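Local coordinates for HD domain-containing protein (Aquifex aeolicus, PDB 2HEK), which is of unknown function but binds zinc and GDP at well-separated sites, and may act as a dGTPase of the HD-domain family, at residues Tyr41-Ser46 / Lys224-Leu229; Ile231-Phe236 / Glu275-Arg280; Lys281-Leu286 / Tyr355-Leu360; Ser288-Glu293 / Ile349-Ile354. One frame throughout, in Å; residues are numbered along the deposited sequence.

Contact 1 (Tyr41-Ser46 / Lys224-Leu229); sequences YLVFPS and KVVRIL. With GDP (guanosine-5'-diphosphate), chain G.
Val-43 holds CG2 beside its backbone N (CG1 anti to N, chi1 176°), and this methyl group meets the helix of Val-225, Val-226 and Leu-229. Val-225 has CG1 anti to its own N (chi1 -177°), which sets that methyl 3.6 Å from Val-43 CG2. The two valines cross obliquely. Leu-229 lies one helical turn further on. Its CD1 is shared: it packs on Val-43 CG2 at 3.8 Å and on Leu-42 CB at 3.8 Å. Val-226 CG2 touches the same methyl, Val-43 CG2, at 4.0 Å. Val-226 CG2 also reaches CE1 at the edge of the Phe-44 ring, 4.1 Å away and near the ring plane. All the meetings across the contact are between apolar side chains.

The contact joins the loop between helices 26-29 and 51-69 to the start of helix 224-240 in the HD-associated region. It also lines one wall of a GDP pocket. Val-225 turns its other methyl, CG2, to the diphosphate, 3.9 Å from GDP O3A. Val-43 CG1 packs against ribose O4'. The carbonyl Leu-42 O lies 3.1 Å from GDP N7, and it accepts a hydrogen bond from Arg-280. Pro-45 CG rests 3.9 Å from GDP C8. Lys-3, Glu-4, Asp-24, Gln-29 and Arg-32 of a second subunit bind the same nucleotide.

Contact 2 (Ile231-Phe236 / Glu275-Arg280); sequences IHLVEF and ERIFQR. With GDP (guanosine-5'-diphosphate), chain G.
Arg-276 lies across the ring of His-232, and its chain can be followed outward. CB sits over the centre of one imidazole face, 3.9 Å from the centroid, in a CH-pi contact 13° off the ring normal. The chain is extended from CG to NE. CD passes over the same ring 3.8 Å from His-232 ND1. At the tip, NH1 donates to a water at 2.8 Å. That water also bonds His-232 ND1 and donates to Glu-235 OE1. It bridges the charges of Arg-276 and Glu-235, which are too far apart for a salt bridge. Glu-235 has its own salt bridge to Arg-312, and His-232 NE2 is hydrogen-bonded to Phe-283 N.

This is helix-to-helix packing within the HD-associated region, between helices 224-240 and 271-278. Ile-277 fills the buried side: CG1 meets His-232 CB at 3.8 Å, and CD1 lies 3.8 Å from Leu-233 CA.

Past the helix end, Arg-280 lays one guanidinium face over the guanine of GDP. Its NH2 donates to GDP O5' at 3.0 Å, nearly straight at 172°, and NE makes a weak bond to O2A. An alanine here would probably leave the guanine face without the guanidinium that covers it, and O5' without this donor.

Contact 3 (Lys281-Leu286 / Tyr355-Leu360); sequences KHFKTL and YVDRQL. With GDP (guanosine-5'-diphosphate), chain G.
Two backbone hydrogen bonds pair Lys-284 with Val-356: Lys-284 N to Val-356 O, 2.8 Å, and Val-356 N to Lys-284 O, 2.9 Å. This is a hydrogen-bonded pair in the antiparallel pairing of strands 284-289 and 349-356. Thr-285 and Tyr-355 form the next, non-hydrogen-bonded pair.

Two apolar pairs add to this. Phe-283 CB meets Tyr-355 CB, and Leu-286 CD2 packs on Val-356 CG1 at 3.9 Å.

Polar atoms also meet the rings. Thr-285 OG1 lies 3.2 Å from Tyr-355 CE2, the two side chains pointing the same way. The backbone N of Asp-357 lies over one face of the Phe-283 ring, 3.5 Å above its plane and offset toward the rim.

A water joins Lys-281 O to Arg-358 N.

The polar link to the ligand is His-282. Its ND1 donates to Phe-283 O at 2.8 Å, and its NE2 donates to GDP O2A at 2.8 Å, 166°. Both ring nitrogens therefore act as donors. This is consistent with a positively charged imidazole, which would favour binding of the diphosphate.

Contact 4 (Ser288-Glu293 / Ile349-Ile354); sequences STENYE and IKLYRI
Tyr-352 and Tyr-292 meet as a T-shaped pair. The edge of Tyr-292 points at the face of Tyr-352, with the planes at 79°. Tyr-292 CD1 is 3.6 Å from Tyr-352 CE2. Tyr-292 CA also lies over that face, 4.3 Å from the centroid, in a CH-pi contact. At the rim of the same ring, Glu-290 O is 3.6 Å from Tyr-352 CE1. On the other face of the sheet, Arg-353 NE donates to Ser-288 OG at 2.9 Å, close to the guanidinium plane.

The next shell is strand pairing and a turn. Thr-289 N donates to Tyr-352 O at 2.9 Å, and Tyr-352 N donates to Thr-289 O at 2.8 Å. Thr-289 and Tyr-352 are thus a hydrogen-bonded antiparallel pair of strands 284-289 and 349-356. Thr-289 OG1 accepts from Asn-291 N, 3.1 Å, in an ST turn. Asn-291 then N-caps helix 292-305, its OD1 accepting from Lys-294 N. This turn and cap carry Tyr-292 from the strand end to the tyrosine ring.

Further out, Tyr-352 OH is hydrogen-bonded to Glu-317, and Arg-353 NH1 to Phe-222 O. An alanine at Tyr-352 would probably leave the edge of Tyr-292 without its aromatic face and Glu-317 without this hydroxyl partner. The backbone bonds set the register of the two strands. The tyrosine pair adds a hold on the start of helix 292-305, and the Arg-353 to Ser-288 bond adds one on the other face of the sheet.

Overall arrangement
Contacts 1 and 2 are the buried ones, and both use helix 224-240. Contact 1 is wholly apolar across its segments, while contact 2 adds a water-bridged polar rim. Contacts 3 and 4 are partly buried and hold the same two strands, 284-289 and 349-356. Leu-286 N to Ile-354 O continues the pairing between them. Here backbone hydrogen bonds dominate, and contact 4 is the more exposed. Contacts 1, 2 and 3 all touch one GDP, through a loop and helix wall, Arg-280 and His-282. Contact 4 stands apart from it. Tyr-355 OH to Lys-224 O joins contacts 1 and 3, and Glu-275 with Lys-281 joins contacts 2 and 3.

Contact 1 (Tyr41-Ser46 / Lys224-Leu229)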
# COMPACT_ATOMS: atom_id res chain seq x y z
N TYR A 41 22.21 9.69 -0.48
CA TYR A 41 21.38 10.20 0.64
C TYR A 41 21.53 11.72 0.75
O TYR A 41 20.71 12.38 1.41
CB TYR A 41 21.75 9.52 1.97
CG TYR A 41 23.13 9.94 2.47
CD1 TYR A 41 23.26 10.92 3.44
CD2 TYR A 41 24.28 9.37 1.96
CE1 TYR A 41 24.52 11.31 3.91
CE2 TYR A 41 25.53 9.76 2.42
CZ TYR A 41 25.64 10.74 3.38
OH TYR A 41 26.88 11.13 3.85
N LEU A 42 22.54 12.27 0.08
CA LEU A 42 22.72 13.73 0.07
C LEU A 42 21.70 14.41 -0.85
O LEU A 42 21.56 15.64 -0.84
CB LEU A 42 24.14 14.10 -0.38
CG LEU A 42 25.24 13.72 0.62
CD1 LEU A 42 26.63 14.09 0.01
CD2 LEU A 42 25.05 14.41 2.00
N VAL A 43 20.98 13.61 -1.64
CA VAL A 43 19.93 14.12 -2.53
C VAL A 43 18.56 13.51 -2.14
O VAL A 43 17.53 14.22 -2.09
CB VAL A 43 20.25 13.72 -4.01
CG1 VAL A 43 19.12 14.16 -4.97
CG2 VAL A 43 21.57 14.32 -4.46
N PHE A 44 18.55 12.20 -1.87
CA PHE A 44 17.33 11.44 -1.44
C PHE A 44 17.56 11.07 0.02
O PHE A 44 18.23 10.08 0.29
CB PHE A 44 17.14 10.14 -2.27
CG PHE A 44 16.81 10.41 -3.71
CD1 PHE A 44 17.83 10.58 -4.67
CD2 PHE A 44 15.46 10.54 -4.11
CE1 PHE A 44 17.51 10.89 -6.02
CE2 PHE A 44 15.14 10.84 -5.47
CZ PHE A 44 16.16 10.99 -6.40
N PRO A 45 17.10 11.92 0.97
CA PRO A 45 17.61 11.82 2.35
C PRO A 45 17.39 10.46 3.03
O PRO A 45 18.22 10.06 3.85
CB PRO A 45 16.83 12.94 3.08
CG PRO A 45 16.63 13.97 2.00
CD PRO A 45 16.24 13.11 0.81
N SER A 46 16.34 9.75 2.63
CA SER A 46 15.98 8.48 3.29
C SER A 46 16.73 7.26 2.68
O SER A 46 16.52 6.13 3.12
CB SER A 46 14.48 8.29 3.22
OG SER A 46 13.80 9.23 4.09
N LYS A 224 21.04 14.22 -11.78
CA LYS A 224 22.20 15.03 -12.18
C LYS A 224 23.10 15.34 -10.98
O LYS A 224 24.31 15.37 -11.12
CB LYS A 224 21.75 16.31 -12.85
CG LYS A 224 21.01 17.26 -11.95
CD LYS A 224 20.19 18.29 -12.77
CE LYS A 224 19.76 19.43 -11.87
NZ LYS A 224 18.74 20.30 -12.53
N VAL A 225 22.49 15.56 -9.81
CA VAL A 225 23.26 15.83 -8.59
C VAL A 225 23.89 14.57 -8.03
O VAL A 225 25.04 14.61 -7.61
CB VAL A 225 22.44 16.59 -7.50
CG1 VAL A 225 23.29 16.92 -6.27
CG2 VAL A 225 21.81 17.82 -8.09
N VAL A 226 23.15 13.44 -8.03
CA VAL A 226 23.73 12.15 -7.66
C VAL A 226 25.02 11.89 -8.50
O VAL A 226 26.05 11.49 -7.95
CB VAL A 226 22.72 10.99 -7.83
CG1 VAL A 226 23.43 9.64 -7.70
CG2 VAL A 226 21.57 11.12 -6.78
N ARG A 227 24.95 12.17 -9.80
CA ARG A 227 26.10 11.91 -10.68
C ARG A 227 27.30 12.82 -10.37
O ARG A 227 28.43 12.31 -10.25
CB ARG A 227 25.70 11.99 -12.16
CG ARG A 227 24.77 10.81 -12.66
CD ARG A 227 25.47 9.43 -12.69
NE ARG A 227 26.75 9.48 -13.37
CZ ARG A 227 27.93 9.12 -12.84
NH1 ARG A 227 28.02 8.61 -11.61
NH2 ARG A 227 29.05 9.24 -13.56
N ILE A 228 27.08 14.11 -10.16
CA ILE A 228 28.22 15.04 -9.84
C ILE A 228 28.88 14.74 -8.48
O ILE A 228 30.12 14.78 -8.33
CB ILE A 228 27.88 16.57 -10.05
CG1 ILE A 228 29.14 17.46 -9.93
CG2 ILE A 228 26.78 17.08 -9.10
CD1 ILE A 228 30.21 17.18 -11.04
N LEU A 229 28.06 14.41 -7.48
CA LEU A 229 28.61 13.95 -6.21
C LEU A 229 29.54 12.74 -6.38
O LEU A 229 30.60 12.68 -5.78
CB LEU A 229 27.48 13.64 -5.21
CG LEU A 229 26.67 14.89 -4.78
CD1 LEU A 229 25.38 14.50 -3.99
CD2 LEU A 229 27.55 15.84 -3.94
PB GDP G . 20.59 22.15 -7.07
O1B GDP G . 20.06 21.36 -8.26
O2B GDP G . 21.56 23.23 -7.51
O3B GDP G . 19.42 22.80 -6.33
O3A GDP G . 21.40 21.15 -6.09
PA GDP G . 21.26 21.08 -4.49
O1A GDP G . 20.64 22.30 -3.85
O2A GDP G . 22.62 20.83 -3.88
O5' GDP G . 20.35 19.78 -4.17
C5' GDP G . 19.41 19.21 -5.07
C4' GDP G . 18.39 18.32 -4.35
O4' GDP G . 18.87 17.71 -3.13
C3' GDP G . 17.15 19.07 -3.96
O3' GDP G . 16.06 18.23 -4.44
C2' GDP G . 17.14 18.98 -2.47
O2' GDP G . 15.79 18.88 -2.10
C1' GDP G . 17.84 17.68 -2.16
N9 GDP G . 18.55 17.68 -0.86
C8 GDP G . 18.69 16.63 -0.03
N7 GDP G . 19.44 16.95 1.04
C5 GDP G . 19.78 18.24 0.91
C6 GDP G . 20.55 19.21 1.71
O6 GDP G . 21.05 18.83 2.75
N1 GDP G . 20.73 20.46 1.24
C2 GDP G . 20.19 20.87 0.07
N2 GDP G . 20.40 22.17 -0.32
N3 GDP G . 19.45 20.01 -0.71
C4 GDP G . 19.22 18.73 -0.34

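Contact 2 (Ile231-Phe236 / Glu275-Arg280)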
# COMPACT_ATOMS: atom_id res chain seq x y z
N ILE A 231 31.12 11.85 -9.15
CA ILE A 231 32.30 12.39 -9.85
C ILE A 231 33.31 12.97 -8.85
O ILE A 231 34.46 12.57 -8.85
CB ILE A 231 31.90 13.37 -10.96
CG1 ILE A 231 31.20 12.62 -12.11
CG2 ILE A 231 33.09 14.15 -11.53
CD1 ILE A 231 30.51 13.56 -13.06
N HIS A 232 32.86 13.85 -7.94
CA HIS A 232 33.72 14.36 -6.86
C HIS A 232 34.28 13.28 -5.94
O HIS A 232 35.46 13.28 -5.62
CB HIS A 232 33.03 15.46 -6.03
CG HIS A 232 32.66 16.67 -6.81
ND1 HIS A 232 33.53 17.30 -7.67
CD2 HIS A 232 31.51 17.40 -6.84
CE1 HIS A 232 32.94 18.34 -8.22
NE2 HIS A 232 31.71 18.43 -7.73
N LEU A 233 33.43 12.35 -5.52
CA LEU A 233 33.84 11.28 -4.64
C LEU A 233 34.93 10.40 -5.27
O LEU A 233 35.93 10.06 -4.64
CB LEU A 233 32.66 10.41 -4.21
CG LEU A 233 33.30 9.38 -3.29
CD1 LEU A 233 33.17 9.68 -1.81
CD2 LEU A 233 32.82 8.02 -3.61
N VAL A 234 34.72 10.04 -6.53
CA VAL A 234 35.65 9.13 -7.19
C VAL A 234 37.03 9.80 -7.39
O VAL A 234 38.08 9.17 -7.21
CB VAL A 234 35.01 8.53 -8.47
CG1 VAL A 234 36.04 7.85 -9.32
CG2 VAL A 234 33.92 7.50 -8.07
N GLU A 235 37.04 11.09 -7.70
CA GLU A 235 38.31 11.81 -7.77
C GLU A 235 39.07 11.73 -6.44
O GLU A 235 40.28 11.44 -6.42
CB GLU A 235 38.09 13.26 -8.19
CG GLU A 235 37.71 13.36 -9.65
CD GLU A 235 37.32 14.76 -10.09
OE1 GLU A 235 37.58 15.72 -9.35
OE2 GLU A 235 36.76 14.88 -11.20
N PHE A 236 38.35 11.97 -5.34
CA PHE A 236 38.94 11.86 -4.01
C PHE A 236 39.40 10.45 -3.69
O PHE A 236 40.53 10.26 -3.27
CB PHE A 236 37.97 12.35 -2.93
CG PHE A 236 38.38 11.93 -1.53
CD1 PHE A 236 39.57 12.39 -0.97
CD2 PHE A 236 37.57 11.08 -0.78
CE1 PHE A 236 39.96 11.99 0.30
CE2 PHE A 236 37.94 10.70 0.50
CZ PHE A 236 39.14 11.15 1.04
N GLU A 275 34.57 20.06 0.71
CA GLU A 275 33.58 21.10 0.44
C GLU A 275 32.61 20.73 -0.69
O GLU A 275 31.39 20.95 -0.57
CB GLU A 275 34.29 22.41 0.12
CG GLU A 275 34.99 22.98 1.37
CD GLU A 275 35.73 24.28 1.12
OE1 GLU A 275 35.52 24.89 0.04
OE2 GLU A 275 36.51 24.69 2.02
N ARG A 276 33.15 20.16 -1.76
CA ARG A 276 32.37 19.77 -2.95
C ARG A 276 31.37 18.66 -2.65
O ARG A 276 30.29 18.60 -3.25
CB ARG A 276 33.33 19.27 -4.04
CG ARG A 276 34.12 20.42 -4.69
CD ARG A 276 35.28 19.91 -5.55
NE ARG A 276 35.96 21.04 -6.19
CZ ARG A 276 36.85 20.96 -7.18
NH1 ARG A 276 37.19 19.79 -7.70
NH2 ARG A 276 37.39 22.08 -7.65
N ILE A 277 31.75 17.78 -1.73
CA ILE A 277 30.91 16.62 -1.42
C ILE A 277 29.96 16.89 -0.25
O ILE A 277 28.79 16.56 -0.33
CB ILE A 277 31.73 15.38 -1.11
CG1 ILE A 277 32.57 14.97 -2.32
CG2 ILE A 277 30.77 14.22 -0.68
CD1 ILE A 277 33.68 13.99 -1.99
N PHE A 278 30.48 17.49 0.83
CA PHE A 278 29.73 17.59 2.08
C PHE A 278 29.23 18.98 2.48
O PHE A 278 28.37 19.09 3.36
CB PHE A 278 30.53 16.96 3.22
CG PHE A 278 30.61 15.47 3.14
CD1 PHE A 278 31.83 14.83 3.02
CD2 PHE A 278 29.44 14.69 3.16
CE1 PHE A 278 31.90 13.45 2.95
CE2 PHE A 278 29.50 13.33 3.08
CZ PHE A 278 30.74 12.69 2.98
N GLN A 279 29.73 20.02 1.83
CA GLN A 279 29.28 21.38 2.14
C GLN A 279 28.45 22.03 1.04
O GLN A 279 28.44 23.25 0.89
CB GLN A 279 30.47 22.30 2.38
CG GLN A 279 31.20 22.07 3.71
CD GLN A 279 32.15 23.21 4.05
OE1 GLN A 279 32.25 24.19 3.30
NE2 GLN A 279 32.92 23.29 5.11
N ARG A 280 27.79 21.23 0.22
CA ARG A 280 26.92 21.68 -0.89
C ARG A 280 27.59 22.63 -1.88
O ARG A 280 26.94 23.51 -2.43
CB ARG A 280 25.64 22.30 -0.31
CG ARG A 280 24.34 21.80 -0.97
CD ARG A 280 23.77 20.51 -0.38
NE ARG A 280 22.82 19.85 -1.26
CZ ARG A 280 22.60 18.54 -1.28
NH1 ARG A 280 23.27 17.74 -0.46
NH2 ARG A 280 21.71 18.03 -2.12
PB GDP G . 20.59 22.15 -7.07
O1B GDP G . 20.06 21.36 -8.26
O2B GDP G . 21.56 23.23 -7.51
O3B GDP G . 19.42 22.80 -6.33
O3A GDP G . 21.40 21.15 -6.09
PA GDP G . 21.26 21.08 -4.49
O1A GDP G . 20.64 22.30 -3.85
O2A GDP G . 22.62 20.83 -3.88
O5' GDP G . 20.35 19.78 -4.17
C5' GDP G . 19.41 19.21 -5.07
C4' GDP G . 18.39 18.32 -4.35
O4' GDP G . 18.87 17.71 -3.13
C3' GDP G . 17.15 19.07 -3.96
O3' GDP G . 16.06 18.23 -4.44
C2' GDP G . 17.14 18.98 -2.47
O2' GDP G . 15.79 18.88 -2.10
C1' GDP G . 17.84 17.68 -2.16
N9 GDP G . 18.55 17.68 -0.86
C8 GDP G . 18.69 16.63 -0.03
N7 GDP G . 19.44 16.95 1.04
C5 GDP G . 19.78 18.24 0.91
C6 GDP G . 20.55 19.21 1.71
O6 GDP G . 21.05 18.83 2.75
N1 GDP G . 20.73 20.46 1.24
C2 GDP G . 20.19 20.87 0.07
N2 GDP G . 20.40 22.17 -0.32
N3 GDP G . 19.45 20.01 -0.71
C4 GDP G . 19.22 18.73 -0.34
O HOH W 1 36.42 17.13 -7.62

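Contact 3 (Lys281-Leu286 / Tyr355-Leu360)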
# COMPACT_ATOMS: atom_id res chain seq x y z
N LYS A 281 28.87 22.41 -2.14
CA LYS A 281 29.65 23.22 -3.09
C LYS A 281 30.01 22.39 -4.33
O LYS A 281 31.01 22.68 -4.99
CB LYS A 281 30.90 23.79 -2.42
CG LYS A 281 30.64 24.71 -1.24
CD LYS A 281 31.92 25.40 -0.79
CE LYS A 281 31.73 26.22 0.48
NZ LYS A 281 32.95 26.21 1.34
N HIS A 282 29.20 21.36 -4.62
CA HIS A 282 29.39 20.53 -5.81
C HIS A 282 29.30 21.41 -7.06
O HIS A 282 28.58 22.42 -7.06
CB HIS A 282 28.32 19.39 -5.88
CG HIS A 282 26.90 19.87 -5.93
ND1 HIS A 282 26.28 20.26 -7.10
CD2 HIS A 282 25.94 19.95 -4.97
CE1 HIS A 282 25.03 20.64 -6.85
NE2 HIS A 282 24.80 20.44 -5.56
N PHE A 283 30.01 21.03 -8.12
CA PHE A 283 29.85 21.73 -9.40
C PHE A 283 28.37 21.77 -9.75
O PHE A 283 27.61 20.82 -9.49
CB PHE A 283 30.67 21.09 -10.51
CG PHE A 283 32.17 21.36 -10.43
CD1 PHE A 283 32.77 21.85 -9.28
CD2 PHE A 283 32.98 21.09 -11.52
CE1 PHE A 283 34.15 22.08 -9.22
CE2 PHE A 283 34.37 21.32 -11.49
CZ PHE A 283 34.96 21.81 -10.33
N LYS A 284 27.95 22.89 -10.31
CA LYS A 284 26.55 23.12 -10.62
C LYS A 284 26.24 22.70 -12.07
O LYS A 284 27.07 22.88 -12.96
CB LYS A 284 26.23 24.58 -10.35
CG LYS A 284 24.81 24.99 -10.61
CD LYS A 284 24.52 26.29 -9.88
CE LYS A 284 23.03 26.61 -9.88
NZ LYS A 284 22.74 27.74 -8.94
N THR A 285 25.07 22.11 -12.31
CA THR A 285 24.71 21.65 -13.66
C THR A 285 24.52 22.86 -14.59
O THR A 285 23.67 23.70 -14.35
CB THR A 285 23.41 20.78 -13.65
OG1 THR A 285 23.55 19.73 -12.68
CG2 THR A 285 23.20 20.16 -15.01
N LEU A 286 25.31 22.93 -15.64
CA LEU A 286 25.13 24.00 -16.63
C LEU A 286 24.19 23.53 -17.75
O LEU A 286 23.30 24.25 -18.17
CB LEU A 286 26.49 24.42 -17.20
CG LEU A 286 26.56 25.53 -18.27
CD1 LEU A 286 25.98 26.84 -17.76
CD2 LEU A 286 28.00 25.69 -18.69
N TYR A 355 28.87 20.21 -16.02
CA TYR A 355 28.86 20.82 -14.70
C TYR A 355 30.00 21.82 -14.61
O TYR A 355 31.09 21.55 -15.12
CB TYR A 355 29.15 19.74 -13.66
CG TYR A 355 28.13 18.61 -13.61
CD1 TYR A 355 28.37 17.41 -14.26
CD2 TYR A 355 26.92 18.75 -12.90
CE1 TYR A 355 27.44 16.33 -14.21
CE2 TYR A 355 25.99 17.68 -12.83
CZ TYR A 355 26.27 16.49 -13.50
OH TYR A 355 25.39 15.42 -13.47
N VAL A 356 29.77 22.93 -13.91
CA VAL A 356 30.83 23.93 -13.69
C VAL A 356 30.97 24.36 -12.23
O VAL A 356 29.98 24.43 -11.49
CB VAL A 356 30.62 25.19 -14.56
CG1 VAL A 356 30.64 24.83 -16.01
CG2 VAL A 356 29.31 25.86 -14.23
N ASP A 357 32.21 24.64 -11.82
CA ASP A 357 32.50 25.28 -10.54
C ASP A 357 31.43 26.32 -10.23
O ASP A 357 31.11 27.15 -11.07
CB ASP A 357 33.88 25.93 -10.61
CG ASP A 357 34.39 26.39 -9.25
OD1 ASP A 357 35.47 25.91 -8.84
OD2 ASP A 357 33.71 27.23 -8.61
N ARG A 358 30.88 26.28 -9.02
CA ARG A 358 29.74 27.16 -8.72
C ARG A 358 30.07 28.67 -8.75
O ARG A 358 29.18 29.50 -8.95
CB ARG A 358 29.02 26.74 -7.42
CG ARG A 358 29.75 27.03 -6.12
CD ARG A 358 28.79 26.90 -4.94
NE ARG A 358 29.08 27.86 -3.87
CZ ARG A 358 28.18 28.29 -2.98
NH1 ARG A 358 26.92 27.87 -3.04
NH2 ARG A 358 28.54 29.15 -2.03
N GLN A 359 31.35 29.01 -8.57
CA GLN A 359 31.81 30.41 -8.69
C GLN A 359 31.66 30.94 -10.12
O GLN A 359 31.16 32.05 -10.33
CB GLN A 359 33.26 30.55 -8.22
CG GLN A 359 33.50 30.21 -6.75
CD GLN A 359 34.99 29.97 -6.43
OE1 GLN A 359 35.83 29.83 -7.33
NE2 GLN A 359 35.31 29.92 -5.14
N LEU A 360 32.07 30.14 -11.10
CA LEU A 360 32.03 30.49 -12.52
C LEU A 360 30.69 30.26 -13.23
O LEU A 360 30.57 30.49 -14.43
CB LEU A 360 33.08 29.70 -13.28
CG LEU A 360 34.52 29.61 -12.77
CD1 LEU A 360 35.28 28.77 -13.75
CD2 LEU A 360 35.18 30.98 -12.63
PB GDP G . 20.59 22.15 -7.07
O1B GDP G . 20.06 21.36 -8.26
O2B GDP G . 21.56 23.23 -7.51
O3B GDP G . 19.42 22.80 -6.33
O3A GDP G . 21.40 21.15 -6.09
PA GDP G . 21.26 21.08 -4.49
O1A GDP G . 20.64 22.30 -3.85
O2A GDP G . 22.62 20.83 -3.88
O5' GDP G . 20.35 19.78 -4.17
C5' GDP G . 19.41 19.21 -5.07
C4' GDP G . 18.39 18.32 -4.35
O4' GDP G . 18.87 17.71 -3.13
C3' GDP G . 17.15 19.07 -3.96
O3' GDP G . 16.06 18.23 -4.44
C2' GDP G . 17.14 18.98 -2.47
O2' GDP G . 15.79 18.88 -2.10
C1' GDP G . 17.84 17.68 -2.16
N9 GDP G . 18.55 17.68 -0.86
C8 GDP G . 18.69 16.63 -0.03
N7 GDP G . 19.44 16.95 1.04
C5 GDP G . 19.78 18.24 0.91
C6 GDP G . 20.55 19.21 1.71
O6 GDP G . 21.05 18.83 2.75
N1 GDP G . 20.73 20.46 1.24
C2 GDP G . 20.19 20.87 0.07
N2 GDP G . 20.40 22.17 -0.32
N3 GDP G . 19.45 20.01 -0.71
C4 GDP G . 19.22 18.73 -0.34
O HOH W 2 31.81 24.34 -6.99

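Contact 4 (Ser288-Glu293 / Ile349-Ile354)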
# COMPACT_ATOMS: atom_id res chain seq x y z
N SER A 288 22.02 19.91 -19.23
CA SER A 288 21.60 18.53 -19.13
C SER A 288 20.77 18.33 -20.36
O SER A 288 19.73 18.97 -20.53
CB SER A 288 20.78 18.24 -17.87
OG SER A 288 20.20 16.94 -17.92
N THR A 289 21.22 17.48 -21.28
CA THR A 289 20.47 17.32 -22.49
C THR A 289 20.51 15.92 -23.07
O THR A 289 21.39 15.12 -22.74
CB THR A 289 21.00 18.29 -23.56
OG1 THR A 289 20.18 18.21 -24.72
CG2 THR A 289 22.44 17.95 -23.91
N GLU A 290 19.56 15.65 -23.97
CA GLU A 290 19.49 14.36 -24.63
C GLU A 290 20.14 14.44 -26.01
O GLU A 290 20.16 13.45 -26.74
CB GLU A 290 18.04 13.91 -24.78
CG GLU A 290 17.49 13.46 -23.46
CD GLU A 290 15.99 13.31 -23.47
OE1 GLU A 290 15.46 12.47 -24.23
OE2 GLU A 290 15.33 14.04 -22.70
N ASN A 291 20.65 15.62 -26.39
CA ASN A 291 21.11 15.90 -27.74
C ASN A 291 22.61 15.94 -27.74
O ASN A 291 23.19 16.88 -27.21
CB ASN A 291 20.50 17.24 -28.16
CG ASN A 291 21.02 17.76 -29.50
OD1 ASN A 291 22.14 17.47 -29.93
ND2 ASN A 291 20.20 18.56 -30.15
N TYR A 292 23.24 14.93 -28.33
CA TYR A 292 24.70 14.82 -28.31
C TYR A 292 25.37 16.00 -29.00
O TYR A 292 26.44 16.44 -28.57
CB TYR A 292 25.17 13.53 -28.94
CG TYR A 292 26.67 13.29 -28.79
CD1 TYR A 292 27.20 12.75 -27.61
CD2 TYR A 292 27.57 13.61 -29.83
CE1 TYR A 292 28.58 12.52 -27.46
CE2 TYR A 292 28.96 13.37 -29.69
CZ TYR A 292 29.45 12.82 -28.50
OH TYR A 292 30.80 12.58 -28.34
N GLU A 293 24.73 16.53 -30.05
CA GLU A 293 25.29 17.66 -30.77
C GLU A 293 25.32 18.93 -29.92
O GLU A 293 26.34 19.60 -29.87
CB GLU A 293 24.59 17.92 -32.10
CG GLU A 293 25.44 18.79 -33.03
CD GLU A 293 24.80 19.08 -34.39
OE1 GLU A 293 23.80 18.42 -34.78
OE2 GLU A 293 25.34 19.98 -35.07
N ILE A 349 18.14 5.24 -22.58
CA ILE A 349 18.29 6.53 -21.91
C ILE A 349 19.61 7.13 -22.39
O ILE A 349 20.65 6.48 -22.31
CB ILE A 349 18.28 6.35 -20.36
CG1 ILE A 349 16.92 5.79 -19.89
CG2 ILE A 349 18.70 7.66 -19.62
CD1 ILE A 349 16.99 5.03 -18.51
N LYS A 350 19.58 8.37 -22.85
CA LYS A 350 20.81 9.08 -23.28
C LYS A 350 20.82 10.44 -22.66
O LYS A 350 19.95 11.25 -22.97
CB LYS A 350 20.82 9.24 -24.81
CG LYS A 350 21.12 7.95 -25.58
CD LYS A 350 20.74 8.09 -27.07
CE LYS A 350 21.81 8.78 -27.89
NZ LYS A 350 22.99 7.88 -28.12
N LEU A 351 21.78 10.71 -21.77
CA LEU A 351 21.81 12.00 -21.11
C LEU A 351 23.23 12.51 -21.11
O LEU A 351 24.17 11.75 -20.82
CB LEU A 351 21.29 11.90 -19.66
CG LEU A 351 19.79 11.63 -19.42
CD1 LEU A 351 19.57 10.99 -18.03
CD2 LEU A 351 18.96 12.90 -19.54
N TYR A 352 23.39 13.80 -21.39
CA TYR A 352 24.73 14.40 -21.41
C TYR A 352 24.69 15.58 -20.50
O TYR A 352 23.81 16.41 -20.60
CB TYR A 352 25.13 14.82 -22.85
CG TYR A 352 24.85 13.70 -23.80
CD1 TYR A 352 23.67 13.69 -24.53
CD2 TYR A 352 25.71 12.62 -23.90
CE1 TYR A 352 23.38 12.64 -25.38
CE2 TYR A 352 25.41 11.56 -24.71
CZ TYR A 352 24.25 11.60 -25.47
OH TYR A 352 23.96 10.54 -26.27
N ARG A 353 25.63 15.65 -19.57
CA ARG A 353 25.60 16.72 -18.60
C ARG A 353 26.90 17.49 -18.62
O ARG A 353 27.96 16.91 -18.78
CB ARG A 353 25.34 16.19 -17.16
CG ARG A 353 23.85 16.12 -16.82
CD ARG A 353 23.17 14.93 -17.46
NE ARG A 353 21.81 14.78 -16.91
CZ ARG A 353 21.47 13.90 -15.96
NH1 ARG A 353 22.38 13.06 -15.45
NH2 ARG A 353 20.20 13.86 -15.54
N ILE A 354 26.81 18.80 -18.41
CA ILE A 354 28.02 19.61 -18.18
C ILE A 354 27.86 20.32 -16.85
O ILE A 354 26.82 20.93 -16.58
CB ILE A 354 28.29 20.67 -19.31
CG1 ILE A 354 28.44 19.98 -20.67
CG2 ILE A 354 29.57 21.48 -19.02
CD1 ILE A 354 28.50 20.96 -21.87
O HOH W 3 17.72 15.50 -16.29